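Local coordinates for protein oxidoreductase (Bordetella pertussis, PDB 3Q2K) that probably uses its bound dinucleotide cofactor NAD to oxidise a UDP-linked N-acetylglucosaminuronic acid on the route to 2,3-diacetamido-2,3-dideoxy-D-mannuronic acid, at residues 39-44 with 319-324. Residues are numbered along the deposited sequence; the frame is centred on the assembly and turned at random.
Sequences GRISKN and FGHPLY. With NAI (1,4-dihydronicotinamide adenine dinucleotide), chain U.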
ATOM      1  N   GLY C  39      37.639 -16.139 -21.217  1.00 44.13           N
ATOM      2  CA  GLY C  39      37.961 -14.788 -20.789  1.00 36.54           C
ATOM      3  C   GLY C  39      38.741 -14.958 -19.503  1.00 27.99           C
ATOM      4  O   GLY C  39      39.378 -15.987 -19.294  1.00 28.12           O
ATOM      5  N   ARG C  40      38.584 -13.972 -18.626  1.00 24.29           N
ATOM      6  CA  ARG C  40      39.310 -13.844 -17.373  1.00 31.06           C
ATOM      7  C   ARG C  40      39.280 -14.989 -16.366  1.00 46.21           C
ATOM      8  O   ARG C  40      40.338 -15.267 -15.811  1.00 42.53           O
ATOM      9  CB  ARG C  40      38.918 -12.518 -16.722  1.00 42.01           C
ATOM     10  CG  ARG C  40      39.757 -12.221 -15.499  1.00 35.46           C
ATOM     11  CD  ARG C  40      39.800 -10.725 -15.234  1.00 43.52           C
ATOM     12  NE  ARG C  40      40.791 -10.505 -14.184  1.00 85.62           N
ATOM     13  CZ  ARG C  40      40.600 -10.827 -12.907  1.00 26.28           C
ATOM     14  NH1 ARG C  40      39.431 -11.324 -12.517  1.00 46.82           N
ATOM     15  NH2 ARG C  40      41.554 -10.622 -12.011  1.00 90.27           N
ATOM     16  N   ILE C  41      38.156 -15.653 -16.094  1.00 24.46           N
ATOM     17  CA  ILE C  41      38.177 -16.725 -15.077  1.00 24.39           C
ATOM     18  C   ILE C  41      38.506 -18.081 -15.704  1.00 30.03           C
ATOM     19  O   ILE C  41      38.639 -19.080 -14.998  1.00 43.95           O
ATOM     20  CB  ILE C  41      36.842 -16.863 -14.289  1.00 21.79           C
ATOM     21  CG1 ILE C  41      36.947 -17.742 -13.037  1.00 20.41           C
ATOM     22  CG2 ILE C  41      35.720 -17.419 -15.151  1.00 19.25           C
ATOM     23  CD1 ILE C  41      37.894 -17.161 -11.994  1.00 49.00           C
ATOM     24  N   SER C  42      38.570 -18.137 -17.033  1.00 34.90           N
ATOM     25  CA  SER C  42      38.712 -19.435 -17.686  1.00 67.20           C
ATOM     26  C   SER C  42      39.985 -20.131 -17.218  1.00 63.70           C
ATOM     27  O   SER C  42      40.037 -21.351 -17.053  1.00 38.12           O
ATOM     28  CB  SER C  42      38.670 -19.304 -19.209  1.00 53.22           C
ATOM     29  OG  SER C  42      39.630 -18.392 -19.714  1.00 36.06           O
ATOM     30  N   LYS C  43      41.003 -19.315 -16.970  1.00 37.89           N
ATOM     31  CA  LYS C  43      42.286 -19.787 -16.467  1.00 53.60           C
ATOM     32  C   LYS C  43      42.256 -20.558 -15.152  1.00 38.35           C
ATOM     33  O   LYS C  43      43.110 -21.417 -14.917  1.00 34.46           O
ATOM     34  CB  LYS C  43      43.267 -18.618 -16.401  1.00 36.66           C
ATOM     35  CG  LYS C  43      44.015 -18.526 -17.719  1.00 57.03           C
ATOM     36  CD  LYS C  43      44.342 -17.094 -18.105  1.00100.00           C
ATOM     37  CE  LYS C  43      44.724 -17.036 -19.576  1.00 87.57           C
ATOM     38  NZ  LYS C  43      45.202 -15.687 -19.990  1.00100.00           N
ATOM     39  N   ASN C  44      41.276 -20.289 -14.294  1.00 54.04           N
ATOM     40  CA  ASN C  44      41.181 -21.093 -13.078  1.00 26.84           C
ATOM     41  C   ASN C  44      40.489 -22.410 -13.379  1.00 23.22           C
ATOM     42  O   ASN C  44      40.683 -23.399 -12.674  1.00 43.49           O
ATOM     43  CB  ASN C  44      40.398 -20.387 -11.971  1.00 36.33           C
ATOM     44  CG  ASN C  44      40.810 -18.942 -11.824  1.00 77.73           C
ATOM     45  OD1 ASN C  44      41.159 -18.500 -10.734  1.00 35.97           O
ATOM     46  ND2 ASN C  44      40.802 -18.214 -12.935  1.00 58.13           N
ATOM     47  N   PHE C 319      42.328 -18.921  -5.905  1.00 38.61           N
ATOM     48  CA  PHE C 319      42.429 -20.192  -6.609  1.00 46.42           C
ATOM     49  C   PHE C 319      41.497 -21.204  -5.952  1.00 43.40           C
ATOM     50  O   PHE C 319      41.947 -22.260  -5.495  1.00 45.83           O
ATOM     51  CB  PHE C 319      43.847 -20.775  -6.553  1.00100.00           C
ATOM     52  CG  PHE C 319      44.956 -19.849  -6.987  1.00100.00           C
ATOM     53  CD1 PHE C 319      45.272 -19.685  -8.329  1.00100.00           C
ATOM     54  CD2 PHE C 319      45.752 -19.208  -6.045  1.00100.00           C
ATOM     55  CE1 PHE C 319      46.317 -18.853  -8.720  1.00100.00           C
ATOM     56  CE2 PHE C 319      46.805 -18.381  -6.421  1.00 60.84           C
ATOM     57  CZ  PHE C 319      47.103 -18.208  -7.770  1.00 33.35           C
ATOM     58  N   GLY C 320      40.207 -20.889  -5.871  1.00 51.26           N
ATOM     59  CA  GLY C 320      39.298 -21.782  -5.165  1.00 24.08           C
ATOM     60  C   GLY C 320      38.728 -22.915  -5.995  1.00 44.58           C
ATOM     61  O   GLY C 320      38.225 -23.921  -5.485  1.00 37.79           O
ATOM     62  N   HIS C 321      38.793 -22.746  -7.309  1.00 31.07           N
ATOM     63  CA  HIS C 321      38.130 -23.749  -8.133  1.00 32.22           C
ATOM     64  C   HIS C 321      38.648 -25.179  -7.971  1.00 50.97           C
ATOM     65  O   HIS C 321      37.854 -26.111  -8.098  1.00 40.86           O
ATOM     66  CB  HIS C 321      38.097 -23.329  -9.604  1.00 31.14           C
ATOM     67  CG  HIS C 321      37.356 -22.054  -9.857  1.00 43.71           C
ATOM     68  ND1 HIS C 321      37.889 -20.817  -9.568  1.00 52.87           N
ATOM     69  CD2 HIS C 321      36.155 -21.824 -10.439  1.00 45.54           C
ATOM     70  CE1 HIS C 321      37.044 -19.878  -9.956  1.00 26.23           C
ATOM     71  NE2 HIS C 321      35.966 -20.463 -10.448  1.00 56.77           N
ATOM     72  N   PRO C 322      39.951 -25.376  -7.703  1.00 33.97           N
ATOM     73  CA  PRO C 322      40.471 -26.743  -7.671  1.00100.00           C
ATOM     74  C   PRO C 322      39.653 -27.607  -6.717  1.00 31.64           C
ATOM     75  O   PRO C 322      39.305 -28.752  -7.019  1.00 37.51           O
ATOM     76  CB  PRO C 322      41.926 -26.594  -7.194  1.00 31.13           C
ATOM     77  CG  PRO C 322      42.096 -25.137  -6.860  1.00 90.76           C
ATOM     78  CD  PRO C 322      41.049 -24.397  -7.651  1.00 52.46           C
ATOM     79  N   LEU C 323      39.346 -27.040  -5.555  1.00 42.04           N
ATOM     80  CA  LEU C 323      38.502 -27.704  -4.566  1.00 49.06           C
ATOM     81  C   LEU C 323      37.065 -27.955  -5.008  1.00 57.66           C
ATOM     82  O   LEU C 323      36.493 -29.005  -4.714  1.00 37.09           O
ATOM     83  CB  LEU C 323      38.472 -26.826  -3.317  1.00 62.26           C
ATOM     84  CG  LEU C 323      39.728 -27.095  -2.493  1.00 53.63           C
ATOM     85  CD1 LEU C 323      40.007 -25.912  -1.577  1.00 51.81           C
ATOM     86  CD2 LEU C 323      39.459 -28.411  -1.769  1.00 37.52           C
ATOM     87  N   TYR C 324      36.456 -26.982  -5.678  1.00 37.55           N
ATOM     88  CA  TYR C 324      35.094 -27.199  -6.154  1.00 44.85           C
ATOM     89  C   TYR C 324      35.048 -28.383  -7.114  1.00 24.20           C
ATOM     90  O   TYR C 324      34.064 -29.120  -7.169  1.00 36.44           O
ATOM     91  CB  TYR C 324      34.543 -25.953  -6.854  1.00 56.97           C
ATOM     92  CG  TYR C 324      33.121 -26.093  -7.366  1.00 41.61           C
ATOM     93  CD1 TYR C 324      32.871 -26.538  -8.655  1.00 35.64           C
ATOM     94  CD2 TYR C 324      32.025 -25.798  -6.564  1.00 34.14           C
ATOM     95  CE1 TYR C 324      31.580 -26.662  -9.143  1.00 57.12           C
ATOM     96  CE2 TYR C 324      30.728 -25.930  -7.038  1.00 34.38           C
ATOM     97  CZ  TYR C 324      30.513 -26.386  -8.320  1.00 33.93           C
ATOM     98  OH  TYR C 324      29.240 -26.504  -8.830  1.00 55.80           O
TER
HETATM   99  PA  NAI U 500      34.986 -12.252 -19.327  1.00 30.27           P
HETATM  100  O1A NAI U 500      34.646 -11.091 -20.177  1.00 26.29           O
HETATM  101  O2A NAI U 500      36.556 -12.142 -18.977  1.00 24.14           O
HETATM  102  O5B NAI U 500      35.090 -13.669 -20.088  1.00 35.26           O
HETATM  103  C5B NAI U 500      34.162 -13.635 -21.166  1.00 28.74           C
HETATM  104  C4B NAI U 500      34.398 -14.667 -22.262  1.00 41.42           C
HETATM  105  O4B NAI U 500      33.142 -15.180 -22.725  1.00 29.27           O
HETATM  106  C3B NAI U 500      35.023 -13.745 -23.327  1.00 27.59           C
HETATM  107  O3B NAI U 500      36.204 -14.389 -23.812  1.00 45.37           O
HETATM  108  C2B NAI U 500      33.822 -13.602 -24.303  1.00 28.42           C
HETATM  109  O2B NAI U 500      34.225 -13.463 -25.668  1.00 47.24           O
HETATM  110  C1B NAI U 500      33.239 -15.024 -24.149  1.00 30.96           C
HETATM  111  N9A NAI U 500      31.917 -15.032 -24.752  1.00 28.11           N
HETATM  112  C8A NAI U 500      31.037 -14.000 -24.869  1.00 33.60           C
HETATM  113  N7A NAI U 500      29.967 -14.458 -25.458  1.00 28.74           N
HETATM  114  C5A NAI U 500      30.077 -15.770 -25.766  1.00 27.15           C
HETATM  115  C6A NAI U 500      29.269 -16.752 -26.372  1.00 24.25           C
HETATM  116  N6A NAI U 500      27.992 -16.475 -26.823  1.00 36.40           N
HETATM  117  N1A NAI U 500      29.767 -17.982 -26.460  1.00 44.83           N
HETATM  118  C2A NAI U 500      30.963 -18.296 -25.992  1.00 22.05           C
HETATM  119  N3A NAI U 500      31.749 -17.408 -25.423  1.00 23.50           N
HETATM  120  C4A NAI U 500      31.338 -16.155 -25.276  1.00 39.22           C
HETATM  121  O3  NAI U 500      34.378 -12.099 -17.852  1.00 43.32           O
HETATM  122  PN  NAI U 500      34.649 -13.309 -16.831  1.00 34.04           P
HETATM  123  O1N NAI U 500      35.230 -12.546 -15.626  1.00 27.28           O
HETATM  124  O2N NAI U 500      35.675 -14.423 -17.125  1.00 40.07           O
HETATM  125  O5D NAI U 500      33.180 -13.807 -16.375  1.00 35.97           O
HETATM  126  C5D NAI U 500      33.304 -15.156 -15.944  1.00 71.05           C
HETATM  127  C4D NAI U 500      31.924 -15.746 -15.632  1.00 14.74           C
HETATM  128  O4D NAI U 500      32.297 -16.460 -14.435  1.00 31.57           O
HETATM  129  C3D NAI U 500      30.887 -14.691 -15.195  1.00 17.16           C
HETATM  130  O3D NAI U 500      29.637 -15.251 -14.810  1.00 21.84           O
HETATM  131  C2D NAI U 500      31.538 -14.230 -13.876  1.00 26.48           C
HETATM  132  O2D NAI U 500      30.482 -13.828 -13.010  1.00 25.09           O
HETATM  133  C1D NAI U 500      31.982 -15.605 -13.321  1.00 30.13           C
HETATM  134  N1N NAI U 500      33.174 -15.535 -12.481  1.00 34.34           N
HETATM  135  C2N NAI U 500      33.187 -16.280 -11.398  1.00 19.64           C
HETATM  136  C3N NAI U 500      34.312 -16.237 -10.583  1.00 26.51           C
HETATM  137  C7N NAI U 500      34.341 -17.050  -9.355  1.00 26.01           C
HETATM  138  O7N NAI U 500      35.087 -16.734  -8.450  1.00 32.47           O
HETATM  139  N7N NAI U 500      33.506 -18.105  -9.269  1.00 23.20           N
HETATM  140  C4N NAI U 500      35.375 -15.398 -10.916  1.00 25.16           C
HETATM  141  C5N NAI U 500      35.273 -14.632 -12.062  1.00 35.03           C
HETATM  142  C6N NAI U 500      34.145 -14.728 -12.854  1.00 37.73           C
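The imidazole of His321 meets Ile41 and Asn44, both obliquely to its ring. Ile41 also lies over one face of the dihydronicotinamide ring of NADH. Its CG1 and CD1 sit above C4N, the hydride-carrying carbon, with CD1 3.3 Å from C4N. CG1 of Ile41, anti to its backbone N (chi1 -167°), carries CD1 to both rings. Ile41 CD1 lies 3.5 Å from His321 CE1, and Asn44 CB lies 3.5 Å from His321 ND1. The Asn44 amide is turned 56° from the imidazole plane. Of the nicotinamide, the carboxamide N7N meets the histidine, 3.6 Å from His321 NE2, which is hydrogen-bonded to Glu122. His321 ND1 is buried without a polar partner. The contact joins the Rossmann domain to helix 321-333 of the C-terminal alpha/beta domain in this member of the GFO/IDH/MocA family. Residues 39-41 belong to the turn between strand 31-36 and helix 42-50, which holds the pyrophosphate. Arg40 N donates to NADH O2A at 2.8 Å. Ile41 N donates to NADH O2N at 3.0 Å. The Arg40 guanidinium forms a salt bridge with the UDP-sugar. Asn44 ND2 reaches Ile41 O at 3.1 Å, above the carbonyl plane. Asn44 N bonds to the same oxygen, so two donors of one residue grip it near the start of helix 42-50.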